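Side-chain contact in Yop proteins translocation protein H (Yersinia pestis, PDB 1Z21), which probably regulates assembly of the type III secretion injectisome, perhaps by controlling secretion or polymerisation of the needle subunit YscF: residues A[52-55]-A[56-60]. Numbering follows the deposited sequence.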
loop_
_atom_site.group_PDB
_atom_site.type_symbol
_atom_site.label_atom_id
_atom_site.label_comp_id
_atom_site.label_asym_id
_atom_site.label_seq_id
_atom_site.Cartn_x
_atom_site.Cartn_y
_atom_site.Cartn_z
ATOM N N PRO A 52 -14.954 -8.647 1.451
ATOM C CA PRO A 52 -14.398 -7.757 2.485
ATOM C C PRO A 52 -13.948 -8.426 3.790
ATOM O O PRO A 52 -12.854 -8.144 4.271
ATOM C CB PRO A 52 -15.548 -6.792 2.757
ATOM C CG PRO A 52 -16.286 -6.730 1.485
ATOM C CD PRO A 52 -16.206 -8.109 0.889
ATOM N N ALA A 53 -14.765 -9.299 4.360
ATOM C CA ALA A 53 -14.455 -9.885 5.660
ATOM C C ALA A 53 -13.198 -10.753 5.643
ATOM O O ALA A 53 -12.569 -10.947 6.676
ATOM C CB ALA A 53 -15.660 -10.681 6.200
ATOM N N ILE A 54 -12.843 -11.255 4.462
ATOM C CA ILE A 54 -11.679 -12.101 4.252
ATOM C C ILE A 54 -10.486 -11.301 3.719
ATOM O O ILE A 54 -9.377 -11.408 4.237
ATOM C CB ILE A 54 -12.050 -13.216 3.256
ATOM C CG1 ILE A 54 -13.173 -14.088 3.828
ATOM C CG2 ILE A 54 -10.836 -14.037 2.868
ATOM C CD1 ILE A 54 -12.802 -14.878 5.040
ATOM N N ASP A 55 -10.739 -10.486 2.704
ATOM C CA ASP A 55 -9.689 -9.821 1.949
ATOM C C ASP A 55 -9.099 -8.610 2.663
ATOM O O ASP A 55 -7.918 -8.319 2.509
ATOM C CB ASP A 55 -10.206 -9.368 0.586
ATOM C CG ASP A 55 -10.498 -10.517 -0.355
ATOM O OD1 ASP A 55 -9.955 -11.622 -0.164
ATOM O OD2 ASP A 55 -11.253 -10.370 -1.338
ATOM N N LEU A 56 -9.916 -7.873 3.400
ATOM C CA LEU A 56 -9.412 -6.675 4.064
ATOM C C LEU A 56 -8.424 -7.004 5.172
ATOM O O LEU A 56 -7.374 -6.388 5.224
ATOM C CB LEU A 56 -10.541 -5.765 4.540
ATOM C CG LEU A 56 -11.266 -5.067 3.382
ATOM C CD1 LEU A 56 -12.507 -4.335 3.862
ATOM C CD2 LEU A 56 -10.336 -4.104 2.639
ATOM N N PRO A 57 -8.723 -7.952 6.064
ATOM C CA PRO A 57 -7.715 -8.415 7.023
ATOM C C PRO A 57 -6.418 -8.877 6.376
ATOM O O PRO A 57 -5.354 -8.583 6.914
ATOM C CB PRO A 57 -8.419 -9.570 7.731
ATOM C CG PRO A 57 -9.829 -9.198 7.683
ATOM C CD PRO A 57 -10.035 -8.581 6.318
ATOM N N GLU A 58 -6.501 -9.588 5.252
ATOM C CA GLU A 58 -5.303 -10.030 4.539
ATOM C C GLU A 58 -4.525 -8.818 4.022
ATOM O O GLU A 58 -3.307 -8.743 4.171
ATOM C CB GLU A 58 -5.683 -10.953 3.375
ATOM C CG GLU A 58 -6.129 -12.328 3.844
ATOM C CD GLU A 58 -6.643 -13.218 2.715
ATOM O OE1 GLU A 58 -6.638 -12.793 1.533
ATOM O OE2 GLU A 58 -7.053 -14.368 3.020
ATOM N N LEU A 59 -5.238 -7.878 3.415
ATOM C CA LEU A 59 -4.626 -6.659 2.884
ATOM C C LEU A 59 -3.932 -5.867 3.984
ATOM O O LEU A 59 -2.798 -5.406 3.803
ATOM C CB LEU A 59 -5.668 -5.791 2.176
ATOM C CG LEU A 59 -5.200 -4.426 1.654
ATOM C CD1 LEU A 59 -5.722 -4.175 0.247
ATOM C CD2 LEU A 59 -5.627 -3.315 2.588
ATOM N N ARG A 60 -4.587 -5.724 5.131
ATOM C CA ARG A 60 -3.994 -4.983 6.253
ATOM C C ARG A 60 -2.773 -5.712 6.809
ATOM O O ARG A 60 -1.808 -5.077 7.194
ATOM C CB ARG A 60 -5.028 -4.716 7.334
ATOM C CG ARG A 60 -6.188 -3.891 6.817
ATOM C CD ARG A 60 -7.096 -3.353 7.879
ATOM N NE ARG A 60 -7.978 -4.378 8.421
ATOM C CZ ARG A 60 -9.285 -4.490 8.184
ATOM N NH1 ARG A 60 -9.934 -3.664 7.372
ATOM N NH2 ARG A 60 -9.961 -5.461 8.770
#
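The first turns of helix 52-66 close through a bond from Leu56 N to Pro52 O (3.1 Å), with Leu59 N reaching Asp55 O one turn further on (2.9 Å, N-H...O angle 160°). Between these two bonds sits Pro57, which has no N-H to give. Its ring meets the turn before through carbon instead: CG lies 3.4 Å from Ala53 O, CD is near the carbonyl oxygens of both Pro52 and Ala53, and the helix is kinked here. Side chains i and i+4 run along either flank of this backbone. Leu56 brings CD1 to 4.1 Å from Pro52 CB, an apolar touch. Ile54 and Glu58 lie side by side and point the same way. CG2 of Ile54, placed anti to its own N by chi1 of -62°, comes within 3.8 Å of Glu58 OE2.

Two acids approach each other one turn apart, Asp55 OD1 standing 3.9 Å from Glu58 OE1 with the carboxylate planes 46° apart. Such proximity would probably be mildly unfavourable, but the buried aspartate is held through OD2, which is hydrogen-bonded to Val51 N, just ahead of the helix, and to Tyr95 OH.

Within this five-helix core domain, Asp55, Leu56 and Leu59 pack on helix 94-107, to which Arg60 adds a salt bridge with Glu103, while Asp55 and Glu58 also touch helix 25-43 at Phe43.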